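Local coordinates for protein thiamine phosphate pyrophosphorylase (Pyrococcus furiosus, PDB 1XI3) that probably condenses a thiazole phosphate with a pyrimidine pyrophosphate to form thiamine monophosphate, the coupling step of thiamine biosynthesis, using magnesium, at residues Ile43-Lys48 against Ala71-Asp76; Ala113-Leu118 against Leu132-Val137; Gly169-Asp174 against Ile187-Ala192; Pro98-Lys103 against Glu125-Asp130. All coordinates share one frame; numbering follows the deposited sequence.

Contact 1 of 4, residues Ile43-Lys48 against Ala71-Asp76; sequences IQMRIK and ALFFVD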
loop_
_atom_site.group_PDB
_atom_site.type_symbol
_atom_site.label_atom_id
_atom_site.label_comp_id
_atom_site.label_asym_id
_atom_site.label_seq_id
_atom_site.Cartn_x
_atom_site.Cartn_y
_atom_site.Cartn_z
ATOM N N ILE A 43 -7.957 -11.389 -13.951
ATOM C CA ILE A 43 -7.361 -11.900 -12.747
ATOM C C ILE A 43 -7.198 -10.745 -11.773
ATOM O O ILE A 43 -6.792 -9.655 -12.154
ATOM C CB ILE A 43 -5.952 -12.471 -13.027
ATOM C CG1 ILE A 43 -6.018 -13.677 -13.988
ATOM C CG2 ILE A 43 -5.216 -12.874 -11.764
ATOM C CD1 ILE A 43 -6.740 -14.849 -13.468
ATOM N N GLN A 44 -7.529 -11.000 -10.520
ATOM C CA GLN A 44 -7.280 -10.042 -9.449
ATOM C C GLN A 44 -6.355 -10.687 -8.427
ATOM O O GLN A 44 -6.661 -11.758 -7.853
ATOM C CB GLN A 44 -8.577 -9.585 -8.770
ATOM C CG GLN A 44 -8.351 -8.587 -7.672
ATOM C CD GLN A 44 -9.584 -8.417 -6.817
ATOM O OE1 GLN A 44 -9.601 -8.812 -5.648
ATOM N NE2 GLN A 44 -10.633 -7.886 -7.402
ATOM N N MET A 45 -5.232 -10.021 -8.183
ATOM C CA MET A 45 -4.320 -10.367 -7.136
ATOM C C MET A 45 -4.796 -9.779 -5.820
ATOM O O MET A 45 -4.845 -8.569 -5.664
ATOM C CB MET A 45 -2.914 -9.851 -7.436
ATOM C CG MET A 45 -1.885 -10.290 -6.440
ATOM S SD MET A 45 -0.160 -9.836 -6.832
ATOM C CE MET A 45 -0.160 -8.116 -6.399
ATOM N N ARG A 46 -5.115 -10.649 -4.865
ATOM C CA ARG A 46 -5.672 -10.199 -3.580
ATOM C C ARG A 46 -4.833 -10.860 -2.487
ATOM O O ARG A 46 -5.012 -12.052 -2.188
ATOM C CB ARG A 46 -7.150 -10.584 -3.472
ATOM C CG ARG A 46 -7.806 -10.159 -2.180
ATOM C CD ARG A 46 -9.259 -10.497 -2.140
ATOM N NE ARG A 46 -9.770 -10.132 -0.829
ATOM C CZ ARG A 46 -9.727 -10.911 0.252
ATOM N NH1 ARG A 46 -9.193 -12.133 0.193
ATOM N NH2 ARG A 46 -10.231 -10.462 1.414
ATOM N N ILE A 47 -3.893 -10.096 -1.932
ATOM C CA ILE A 47 -2.954 -10.592 -0.912
ATOM C C ILE A 47 -3.104 -9.770 0.384
ATOM O O ILE A 47 -2.973 -8.560 0.357
ATOM C CB ILE A 47 -1.540 -10.473 -1.389
ATOM C CG1 ILE A 47 -1.336 -11.282 -2.684
ATOM C CG2 ILE A 47 -0.595 -10.955 -0.342
ATOM C CD1 ILE A 47 -0.023 -11.064 -3.309
ATOM N N LYS A 48 -3.390 -10.452 1.478
ATOM C CA LYS A 48 -3.406 -9.843 2.835
ATOM C C LYS A 48 -2.092 -10.157 3.549
ATOM O O LYS A 48 -1.591 -11.270 3.461
ATOM C CB LYS A 48 -4.550 -10.456 3.630
ATOM N N ALA A 71 -5.422 -11.273 -20.878
ATOM C CA ALA A 71 -6.371 -11.086 -19.773
ATOM C C ALA A 71 -6.063 -9.796 -19.046
ATOM O O ALA A 71 -4.932 -9.335 -18.977
ATOM C CB ALA A 71 -6.350 -12.245 -18.832
ATOM N N LEU A 72 -7.131 -9.205 -18.511
ATOM C CA LEU A 72 -7.006 -8.059 -17.634
ATOM C C LEU A 72 -6.434 -8.487 -16.261
ATOM O O LEU A 72 -6.667 -9.605 -15.777
ATOM C CB LEU A 72 -8.357 -7.401 -17.445
ATOM C CG LEU A 72 -8.925 -6.647 -18.669
ATOM C CD1 LEU A 72 -10.252 -5.963 -18.363
ATOM C CD2 LEU A 72 -7.884 -5.668 -19.234
ATOM N N PHE A 73 -5.694 -7.546 -15.659
ATOM C CA PHE A 73 -5.045 -7.743 -14.360
ATOM C C PHE A 73 -5.359 -6.605 -13.399
ATOM O O PHE A 73 -5.065 -5.426 -13.674
ATOM C CB PHE A 73 -3.538 -7.856 -14.524
ATOM C CG PHE A 73 -2.809 -8.155 -13.267
ATOM C CD1 PHE A 73 -3.296 -9.102 -12.366
ATOM C CD2 PHE A 73 -1.635 -7.499 -12.958
ATOM C CE1 PHE A 73 -2.615 -9.339 -11.153
ATOM C CE2 PHE A 73 -0.929 -7.802 -11.721
ATOM C CZ PHE A 73 -1.449 -8.730 -10.876
ATOM N N PHE A 74 -5.966 -6.979 -12.258
ATOM C CA PHE A 74 -6.327 -6.041 -11.214
ATOM C C PHE A 74 -5.638 -6.409 -9.948
ATOM O O PHE A 74 -5.373 -7.581 -9.697
ATOM C CB PHE A 74 -7.857 -6.137 -10.952
ATOM C CG PHE A 74 -8.647 -5.705 -12.130
ATOM C CD1 PHE A 74 -8.831 -4.352 -12.393
ATOM C CD2 PHE A 74 -9.096 -6.646 -13.061
ATOM C CE1 PHE A 74 -9.522 -3.959 -13.555
ATOM C CE2 PHE A 74 -9.795 -6.246 -14.189
ATOM C CZ PHE A 74 -9.977 -4.915 -14.437
ATOM N N VAL A 75 -5.371 -5.393 -9.127
ATOM C CA VAL A 75 -4.896 -5.595 -7.764
ATOM C C VAL A 75 -5.980 -5.137 -6.777
ATOM O O VAL A 75 -6.522 -4.051 -6.928
ATOM C CB VAL A 75 -3.575 -4.824 -7.503
ATOM C CG1 VAL A 75 -3.101 -5.036 -6.075
ATOM C CG2 VAL A 75 -2.513 -5.291 -8.492
ATOM N N ASP A 76 -6.254 -5.966 -5.761
ATOM C CA ASP A 76 -7.197 -5.574 -4.698
ATOM C C ASP A 76 -6.529 -4.531 -3.795
ATOM O O ASP A 76 -5.386 -4.755 -3.365
ATOM C CB ASP A 76 -7.606 -6.757 -3.855
ATOM C CG ASP A 76 -8.715 -6.402 -2.892
ATOM O OD1 ASP A 76 -8.562 -6.727 -1.716
ATOM O OD2 ASP A 76 -9.688 -5.772 -3.326
HETATM O O HOH W 1 -3.903 -7.082 -2.578
#

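Contact 2 of 4, residues Ala113-Leu118 against Leu132-Val137; sequences ASVYSL and LGAGSV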
loop_
_atom_site.group_PDB
_atom_site.type_symbol
_atom_site.label_atom_id
_atom_site.label_comp_id
_atom_site.label_asym_id
_atom_site.label_seq_id
_atom_site.Cartn_x
_atom_site.Cartn_y
_atom_site.Cartn_z
ATOM N N ALA A 113 -15.168 -1.007 -8.066
ATOM C CA ALA A 113 -15.685 -0.724 -6.733
ATOM C C ALA A 113 -16.438 -1.915 -6.155
ATOM O O ALA A 113 -17.380 -2.423 -6.790
ATOM C CB ALA A 113 -16.589 0.500 -6.805
ATOM N N SER A 114 -16.078 -2.324 -4.930
ATOM C CA SER A 114 -16.754 -3.399 -4.216
ATOM C C SER A 114 -17.948 -2.778 -3.503
ATOM O O SER A 114 -17.766 -1.863 -2.685
ATOM C CB SER A 114 -15.841 -4.078 -3.197
ATOM O OG SER A 114 -14.761 -4.776 -3.811
ATOM N N VAL A 115 -19.139 -3.226 -3.846
ATOM C CA VAL A 115 -20.389 -2.591 -3.354
ATOM C C VAL A 115 -21.305 -3.668 -2.805
ATOM O O VAL A 115 -21.389 -4.765 -3.342
ATOM C CB VAL A 115 -21.086 -1.768 -4.422
ATOM C CG1 VAL A 115 -20.146 -0.643 -4.922
ATOM C CG2 VAL A 115 -21.595 -2.634 -5.561
ATOM N N TYR A 116 -22.023 -3.326 -1.732
ATOM C CA TYR A 116 -22.811 -4.304 -0.973
ATOM C C TYR A 116 -24.273 -3.838 -0.750
ATOM O O TYR A 116 -25.020 -4.404 0.129
ATOM C CB TYR A 116 -22.146 -4.547 0.366
ATOM C CG TYR A 116 -20.704 -5.051 0.280
ATOM C CD1 TYR A 116 -20.426 -6.418 0.298
ATOM C CD2 TYR A 116 -19.640 -4.159 0.155
ATOM C CE1 TYR A 116 -19.144 -6.885 0.209
ATOM C CE2 TYR A 116 -18.326 -4.627 0.070
ATOM C CZ TYR A 116 -18.098 -5.996 0.090
ATOM O OH TYR A 116 -16.810 -6.518 0.010
ATOM N N SER A 117 -24.683 -2.871 -1.570
ATOM C CA SER A 117 -26.047 -2.280 -1.530
ATOM C C SER A 117 -26.270 -1.456 -2.745
ATOM O O SER A 117 -25.308 -0.980 -3.383
ATOM C CB SER A 117 -26.212 -1.396 -0.278
ATOM O OG SER A 117 -25.454 -0.199 -0.363
ATOM N N LEU A 118 -27.537 -1.188 -3.044
ATOM C CA LEU A 118 -27.892 -0.264 -4.098
ATOM C C LEU A 118 -27.287 1.137 -3.911
ATOM O O LEU A 118 -26.742 1.713 -4.858
ATOM C CB LEU A 118 -29.428 -0.173 -4.200
ATOM C CG LEU A 118 -29.973 0.740 -5.264
ATOM C CD1 LEU A 118 -29.456 0.354 -6.658
ATOM C CD2 LEU A 118 -31.505 0.715 -5.212
ATOM N N LEU A 132 -18.373 -2.395 -11.249
ATOM C CA LEU A 132 -18.760 -2.750 -9.891
ATOM C C LEU A 132 -18.534 -4.215 -9.670
ATOM O O LEU A 132 -18.841 -5.053 -10.530
ATOM C CB LEU A 132 -20.261 -2.488 -9.633
ATOM C CG LEU A 132 -20.729 -1.067 -9.872
ATOM C CD1 LEU A 132 -22.212 -0.960 -9.496
ATOM C CD2 LEU A 132 -19.921 -0.095 -9.069
ATOM N N GLY A 133 -18.027 -4.534 -8.477
ATOM C CA GLY A 133 -18.090 -5.879 -7.921
ATOM C C GLY A 133 -19.254 -5.891 -6.925
ATOM O O GLY A 133 -19.088 -5.437 -5.818
ATOM N N ALA A 134 -20.391 -6.436 -7.347
ATOM C CA ALA A 134 -21.639 -6.405 -6.519
ATOM C C ALA A 134 -21.821 -7.722 -5.826
ATOM O O ALA A 134 -21.902 -8.775 -6.464
ATOM C CB ALA A 134 -22.844 -6.080 -7.382
ATOM N N GLY A 135 -21.836 -7.710 -4.483
ATOM C CA GLY A 135 -22.017 -8.922 -3.731
ATOM C C GLY A 135 -22.288 -8.620 -2.256
ATOM O O GLY A 135 -22.500 -7.487 -1.912
ATOM N N SER A 136 -22.236 -9.619 -1.396
ATOM C CA SER A 136 -22.058 -11.009 -1.735
ATOM C C SER A 136 -23.391 -11.569 -2.212
ATOM O O SER A 136 -24.420 -11.377 -1.570
ATOM C CB SER A 136 -21.585 -11.785 -0.514
ATOM O OG SER A 136 -21.173 -13.079 -0.888
ATOM N N VAL A 137 -23.398 -12.233 -3.363
ATOM C CA VAL A 137 -24.682 -12.777 -3.854
ATOM C C VAL A 137 -25.238 -13.817 -2.835
ATOM O O VAL A 137 -26.437 -13.772 -2.439
ATOM C CB VAL A 137 -24.549 -13.410 -5.232
ATOM C CG1 VAL A 137 -25.898 -13.899 -5.738
ATOM C CG2 VAL A 137 -23.982 -12.406 -6.216
#

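Contact 3 of 4, residues Gly169-Asp174 against Ile187-Ala192; sequences GGINKD and IAVISA. With SO4 (sulfate ion), chain C.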
loop_
_atom_site.group_PDB
_atom_site.type_symbol
_atom_site.label_atom_id
_atom_site.label_comp_id
_atom_site.label_asym_id
_atom_site.label_seq_id
_atom_site.Cartn_x
_atom_site.Cartn_y
_atom_site.Cartn_z
ATOM N N GLY A 169 -19.450 -13.523 -4.823
ATOM C CA GLY A 169 -19.733 -14.036 -3.502
ATOM C C GLY A 169 -20.535 -15.314 -3.517
ATOM O O GLY A 169 -21.733 -15.301 -3.834
ATOM N N GLY A 170 -19.881 -16.415 -3.202
ATOM C CA GLY A 170 -20.553 -17.704 -3.126
ATOM C C GLY A 170 -20.950 -18.317 -4.454
ATOM O O GLY A 170 -21.819 -19.221 -4.504
ATOM N N ILE A 171 -20.306 -17.861 -5.534
ATOM C CA ILE A 171 -20.665 -18.292 -6.877
ATOM C C ILE A 171 -19.921 -19.556 -7.267
ATOM O O ILE A 171 -18.724 -19.685 -7.053
ATOM C CB ILE A 171 -20.433 -17.187 -7.939
ATOM C CG1 ILE A 171 -21.198 -15.909 -7.558
ATOM C CG2 ILE A 171 -20.864 -17.665 -9.314
ATOM C CD1 ILE A 171 -20.824 -14.660 -8.389
ATOM N N ASN A 172 -20.653 -20.486 -7.864
ATOM C CA ASN A 172 -20.062 -21.698 -8.359
ATOM C C ASN A 172 -20.855 -22.262 -9.524
ATOM O O ASN A 172 -21.785 -21.648 -9.971
ATOM C CB ASN A 172 -19.911 -22.717 -7.218
ATOM C CG ASN A 172 -21.232 -23.060 -6.569
ATOM O OD1 ASN A 172 -22.221 -23.354 -7.250
ATOM N ND2 ASN A 172 -21.268 -22.993 -5.248
ATOM N N LYS A 173 -20.439 -23.419 -10.042
ATOM C CA LYS A 173 -21.043 -23.961 -11.270
ATOM C C LYS A 173 -22.518 -24.304 -11.116
ATOM O O LYS A 173 -23.248 -24.323 -12.096
ATOM C CB LYS A 173 -20.279 -25.202 -11.768
ATOM C CG LYS A 173 -20.291 -26.370 -10.805
ATOM C CD LYS A 173 -19.713 -27.630 -11.447
ATOM C CE LYS A 173 -18.462 -28.089 -10.756
ATOM N NZ LYS A 173 -17.829 -29.222 -11.490
ATOM N N ASP A 174 -22.943 -24.539 -9.881
ATOM C CA ASP A 174 -24.334 -24.873 -9.589
ATOM C C ASP A 174 -25.277 -23.672 -9.557
ATOM O O ASP A 174 -26.459 -23.839 -9.775
ATOM C CB ASP A 174 -24.421 -25.630 -8.262
ATOM C CG ASP A 174 -23.685 -26.993 -8.298
ATOM O OD1 ASP A 174 -23.596 -27.615 -9.381
ATOM O OD2 ASP A 174 -23.187 -27.432 -7.243
ATOM N N ILE A 187 -19.001 -12.932 -13.795
ATOM C CA ILE A 187 -18.951 -13.494 -12.451
ATOM C C ILE A 187 -17.522 -13.541 -11.945
ATOM O O ILE A 187 -16.595 -13.833 -12.687
ATOM C CB ILE A 187 -19.607 -14.872 -12.367
ATOM C CG1 ILE A 187 -18.949 -15.855 -13.365
ATOM C CG2 ILE A 187 -21.081 -14.733 -12.652
ATOM C CD1 ILE A 187 -19.340 -17.318 -13.167
ATOM N N ALA A 188 -17.370 -13.205 -10.656
ATOM C CA ALA A 188 -16.121 -13.274 -9.962
ATOM C C ALA A 188 -16.154 -14.456 -9.008
ATOM O O ALA A 188 -17.111 -14.620 -8.253
ATOM C CB ALA A 188 -15.839 -11.981 -9.205
ATOM N N VAL A 189 -15.098 -15.255 -9.058
ATOM C CA VAL A 189 -14.983 -16.438 -8.242
ATOM C C VAL A 189 -13.645 -16.500 -7.516
ATOM O O VAL A 189 -12.611 -16.078 -8.052
ATOM C CB VAL A 189 -15.208 -17.719 -9.071
ATOM C CG1 VAL A 189 -16.655 -17.777 -9.569
ATOM C CG2 VAL A 189 -14.243 -17.800 -10.231
ATOM N N ILE A 190 -13.679 -17.071 -6.313
ATOM C CA ILE A 190 -12.470 -17.398 -5.562
ATOM C C ILE A 190 -12.498 -18.907 -5.295
ATOM O O ILE A 190 -11.805 -19.670 -5.964
ATOM C CB ILE A 190 -12.358 -16.580 -4.246
ATOM C CG1 ILE A 190 -12.635 -15.090 -4.533
ATOM C CG2 ILE A 190 -10.980 -16.818 -3.620
ATOM C CD1 ILE A 190 -12.260 -14.133 -3.379
ATOM N N SER A 191 -13.341 -19.323 -4.359
ATOM C CA SER A 191 -13.329 -20.713 -3.875
ATOM C C SER A 191 -13.643 -21.738 -4.960
ATOM O O SER A 191 -13.059 -22.817 -4.968
ATOM C CB SER A 191 -14.295 -20.877 -2.680
ATOM O OG SER A 191 -15.634 -20.719 -3.087
ATOM N N ALA A 192 -14.592 -21.412 -5.832
ATOM C CA ALA A 192 -14.970 -22.318 -6.926
ATOM C C ALA A 192 -13.786 -22.757 -7.795
ATOM O O ALA A 192 -13.779 -23.882 -8.350
ATOM C CB ALA A 192 -16.037 -21.683 -7.771
HETATM S S SO4 C . -16.285 -17.114 -3.055
HETATM O O1 SO4 C . -17.272 -18.202 -2.913
HETATM O O2 SO4 C . -15.075 -17.709 -2.502
HETATM O O3 SO4 C . -16.097 -16.779 -4.468
HETATM O O4 SO4 C . -16.876 -15.974 -2.423
HETATM O O HOH W 2 -18.043 -15.700 -5.942
HETATM O O HOH W 3 -16.334 -19.032 -5.911
#

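Contact 4 of 4, residues Pro98-Lys103 against Glu125-Asp130; sequences PIEVAK and EKKGAD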
loop_
_atom_site.group_PDB
_atom_site.type_symbol
_atom_site.label_atom_id
_atom_site.label_comp_id
_atom_site.label_asym_id
_atom_site.label_seq_id
_atom_site.Cartn_x
_atom_site.Cartn_y
_atom_site.Cartn_z
ATOM N N PRO A 98 -10.343 6.142 -1.069
ATOM C CA PRO A 98 -11.557 6.635 -1.758
ATOM C C PRO A 98 -11.354 6.701 -3.268
ATOM O O PRO A 98 -10.258 7.004 -3.734
ATOM C CB PRO A 98 -11.729 8.038 -1.188
ATOM C CG PRO A 98 -11.087 7.959 0.156
ATOM C CD PRO A 98 -9.890 7.060 -0.015
ATOM N N ILE A 99 -12.417 6.398 -3.996
ATOM C CA ILE A 99 -12.371 6.333 -5.426
ATOM C C ILE A 99 -11.793 7.591 -6.014
ATOM O O ILE A 99 -10.909 7.540 -6.871
ATOM C CB ILE A 99 -13.749 6.015 -6.032
ATOM C CG1 ILE A 99 -14.186 4.620 -5.616
ATOM C CG2 ILE A 99 -13.694 6.133 -7.576
ATOM C CD1 ILE A 99 -15.618 4.328 -5.932
ATOM N N GLU A 100 -12.263 8.740 -5.547
ATOM C CA GLU A 100 -11.833 9.993 -6.161
ATOM C C GLU A 100 -10.330 10.245 -5.958
ATOM O O GLU A 100 -9.667 10.821 -6.797
ATOM C CB GLU A 100 -12.681 11.165 -5.630
ATOM C CG GLU A 100 -12.442 11.531 -4.163
ATOM C CD GLU A 100 -13.271 10.737 -3.149
ATOM O OE1 GLU A 100 -13.897 9.661 -3.476
ATOM O OE2 GLU A 100 -13.277 11.219 -1.984
ATOM N N VAL A 101 -9.808 9.782 -4.831
ATOM C CA VAL A 101 -8.418 9.967 -4.500
ATOM C C VAL A 101 -7.576 9.030 -5.340
ATOM O O VAL A 101 -6.513 9.404 -5.845
ATOM C CB VAL A 101 -8.197 9.706 -2.958
ATOM C CG1 VAL A 101 -6.716 9.775 -2.602
ATOM C CG2 VAL A 101 -8.991 10.706 -2.157
ATOM N N ALA A 102 -8.019 7.785 -5.445
ATOM C CA ALA A 102 -7.325 6.815 -6.320
ATOM C C ALA A 102 -7.218 7.322 -7.759
ATOM O O ALA A 102 -6.165 7.188 -8.397
ATOM C CB ALA A 102 -8.060 5.505 -6.300
ATOM N N LYS A 103 -8.306 7.893 -8.262
ATOM C CA LYS A 103 -8.333 8.422 -9.629
ATOM C C LYS A 103 -7.357 9.575 -9.790
ATOM O O LYS A 103 -6.745 9.745 -10.845
ATOM C CB LYS A 103 -9.749 8.876 -9.999
ATOM C CG LYS A 103 -10.741 7.725 -10.171
ATOM C CD LYS A 103 -12.070 8.125 -10.835
ATOM C CE LYS A 103 -11.938 8.433 -12.342
ATOM N NZ LYS A 103 -10.956 7.540 -13.124
ATOM N N GLU A 125 -20.680 4.471 -8.786
ATOM C CA GLU A 125 -20.822 4.928 -10.150
ATOM C C GLU A 125 -20.689 6.443 -10.219
ATOM O O GLU A 125 -19.976 6.974 -11.075
ATOM C CB GLU A 125 -22.145 4.447 -10.730
ATOM C CG GLU A 125 -22.399 4.886 -12.176
ATOM C CD GLU A 125 -23.761 4.413 -12.705
ATOM O OE1 GLU A 125 -24.772 4.529 -11.984
ATOM O OE2 GLU A 125 -23.821 3.906 -13.832
ATOM N N LYS A 126 -21.352 7.151 -9.295
ATOM C CA LYS A 126 -21.310 8.620 -9.305
ATOM C C LYS A 126 -19.867 9.133 -9.176
ATOM O O LYS A 126 -19.487 10.090 -9.852
ATOM C CB LYS A 126 -22.197 9.212 -8.196
ATOM C CG LYS A 126 -22.371 10.740 -8.275
ATOM C CD LYS A 126 -23.142 11.277 -7.058
ATOM C CE LYS A 126 -22.881 12.776 -6.754
ATOM N NZ LYS A 126 -23.670 13.728 -7.617
ATOM N N LYS A 127 -19.075 8.473 -8.327
ATOM C CA LYS A 127 -17.689 8.851 -8.063
ATOM C C LYS A 127 -16.742 8.518 -9.223
ATOM O O LYS A 127 -15.572 8.937 -9.223
ATOM C CB LYS A 127 -17.215 8.201 -6.778
ATOM C CG LYS A 127 -17.945 8.665 -5.548
ATOM C CD LYS A 127 -17.146 9.645 -4.690
ATOM C CE LYS A 127 -16.871 9.083 -3.283
ATOM N NZ LYS A 127 -18.128 8.567 -2.602
ATOM N N GLY A 128 -17.238 7.737 -10.180
ATOM C CA GLY A 128 -16.510 7.408 -11.413
ATOM C C GLY A 128 -15.893 6.017 -11.500
ATOM O O GLY A 128 -14.958 5.807 -12.285
ATOM N N ALA A 129 -16.395 5.055 -10.720
ATOM C CA ALA A 129 -15.976 3.674 -10.860
ATOM C C ALA A 129 -16.189 3.247 -12.301
ATOM O O ALA A 129 -17.176 3.646 -12.940
ATOM C CB ALA A 129 -16.748 2.778 -9.938
ATOM N N ASP A 130 -15.270 2.423 -12.809
ATOM C CA ASP A 130 -15.424 1.853 -14.144
ATOM C C ASP A 130 -16.261 0.589 -14.183
ATOM O O ASP A 130 -16.926 0.320 -15.180
ATOM C CB ASP A 130 -14.028 1.585 -14.733
ATOM C CG ASP A 130 -13.259 2.861 -14.930
ATOM O OD1 ASP A 130 -12.232 3.084 -14.275
ATOM O OD2 ASP A 130 -13.721 3.689 -15.753
#

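Contact 1 of 4, residues Ile43-Lys48 against Ala71-Asp76
Ile43, Gln44 and Met45 pair in parallel with Phe73, Phe74 and Val75 as neighbouring strands of a TIM barrel, joined through helix 52-68 in a beta-alpha-beta crossover. The strand axes approach to 4.5 Å at an angle of 28°. Four backbone bonds lace them together: Ile43 N to Leu72 O (2.9 Å), Phe74 N to Ile43 O (2.8 Å), Met45 N to Phe74 O (2.9 Å) and Asp76 N to Met45 O (3.0 Å). Beyond these, a water accepts from Ile47 N and donates to Asp76 O, continuing the link where direct pairing stops. On the face that carries Ile43, Met45, Phe73 and Val75, the Phe73 ring leans across the neighbouring strand, its CE1 3.8 Å from Met45 CB, and also packs on helix 52-68. On the face of Gln44 and Phe74, Gln44 CG stands anti to its backbone N (chi1 -179°), near Phe74 O, and the extended chain carries OE1 to 3.4 Å from Asp76 CB. The amide and carboxylate planes are only 10° apart, while Gln44 NE2 bonds to the hydroxyl of Tyr18. An alanine at Gln44 would probably leave the Tyr18 hydroxyl without this mate and open a gap beside Asp76. Arg46 runs side by side with Asp76, pointing the same way, and forms a long salt bridge from NE to OD1 (3.7 Å). Gln44 to Lys48 and Asp76 are predicted to bind the pyrimidine pyrophosphate, so the strand ends and the loop after Met45 bring an amide, a carboxylate and the Arg46 guanidinium together, consistent with a highly charged substrate.

Contact 2 of 4, residues Ala113-Leu118 against Leu132-Val137
Tyr116 meets the carbonyl of Gly135 near the C-terminal ends of two parallel strands of the TIM barrel, 110-115 and 131-135; helix 118-127 completes this beta-alpha-beta unit. With CG anti to the carbonyl carbon (chi1 -58°), the side chain tracks past Gly135 O. Tyr116 CB and CG are both 3.7 Å from Gly135 O, CD1 comes to 3.2 Å, and CE1 draws off to 4.0 Å. The far part of the residue leaves the strand pair, and the side chain packs also on Asp145 and Arg147 of the loop beyond. An alanine here would probably strip the ring from the Gly135 carbonyl and leave Asp145 and Arg147 without their aromatic neighbour. Earlier along the strands, Gly133 N bonds to Ala113 O, Val115 N to Gly133 O at 3.0 Å, and Gly135 N to Val115 O at 3.2 Å, the last nearly straight onto the carbonyl. On the face of Ala113 and Val115, Leu132 CD2 touches Ala113 CB and Val115 CG1, the valine and leucine side chains crossing at about a right angle. Ser114, predicted to bind the pyrimidine substrate, is on the other face, its OG bonded to Gln91. Immediately after Gly135 the chain turns through a cis peptide bond into Ser136.

Contact 3 of 4, residues Gly169-Asp174 against Ile187-Ala192
The phosphate-binding corner of a TIM barrel, between the loop after strand 165-168 and the start of helix 191-194, brings Ile171 and Asn172 against Val189 and Ala192 and here holds a sulfate ion. Ile171 fills the interface: its CG2 is 4.2 Å from Ile187 CD1, its CD1 lies 3.7 Å from Ala188 O, and CB meets Val189 CG1. Ala192 CB lies 3.4 Å from Ile171 O and also touches Asn172 CB. The polar joining is done by two waters. One accepts from Gly169 N and Ile171 N and donates to Ala188 O; the other donates to Ile171 O and accepts from Ala192 N. Both also donate to sulfate O3, 2.7 Å away in each case. The ion is gripped directly from both segments by backbone N-H groups: Gly170 N to O4 at 3.1 Å, Ile190 N to O3 at 3.1 Å and Ser191 N to O2 at 3.0 Å. Asn172 OD1 accepts from Asp174 N, an Asx turn that shapes the loop beyond. Because Ile190 is the N-cap of helix 191-194, the helix start would probably add a favourable field for an anion. Gly170, Ile190 and Ser191 are predicted to bind the thiazole phosphate, and the sulfate is consistent with that phosphate's place in the standard phosphate-binding motif of TIM barrels.

Contact 4 of 4, residues Pro98-Lys103 against Glu125-Asp130
Lys127, in the last turn of helix 118-127, leans on Ile99 and Glu100 of the neighbouring helix. Lys127 CB rests 4.2 Å from Ile99 CG2, and Lys127 O lies 3.8 Å from Ile99 CG2. Beyond CB the chain runs alongside Glu100, pointing the same way, and Lys127 CE comes to 3.0 Å from Glu100 OE1, so short that the exact placement of the lysine end is doubtful. Lys127 NZ stays 4.5 Å from Glu100 OE1, beyond a salt bridge, and OE1 is buried here without a polar partner. In Glu100, chi1 of 69° puts CG between the backbone N and the carbonyl carbon, and the bend at chi2 turns CD from there. Next, Gly128 ends the helix in a Schellman motif with positive phi, its N bonded to Glu125 O; a CB at this position would fall 3.4 Å from Lys103 CD, a tight fit. Both helices belong to the outer layer of the TIM barrel, with strand 110-115 beneath them. Ala129 CB is 4.4 Å from Ile99 CD1, and both side chains also pack on Ala113. Asp130 OD1 bonds to Ile111 N, with Lys103 NZ 4.8 Å from Asp130 OD1, where a weak attraction is possible. At and near the start of helix 99-105, Pro98 and Val101 pack on Arg53 and Tyr56 of the second subunit.

How the contacts relate
Contacts 1, 2 and 3 all reach the closed eight-stranded parallel barrel, at strands 42-45 and 72-76, 110-115 and 131-135, and 186-189 with the loop after 165-168. Their centres are about 14 to 17 Å apart, and the predicted pyrimidine and thiazole phosphate sites draw on their residues at the C-terminal strand ends. Contacts 2 and 3 touch, Val137 CB lying 3.7 Å from Gly169 O. Along the chain contact 1 closes first, the segments of contacts 4 and 2 alternate, and contact 3 comes last. Contact 4 joins outer helices and meets contact 2 where Ala113 packs on Ile99 and Ala129; its centre lies about 26 Å from that of contact 3, on the opposite side of the chain's centre.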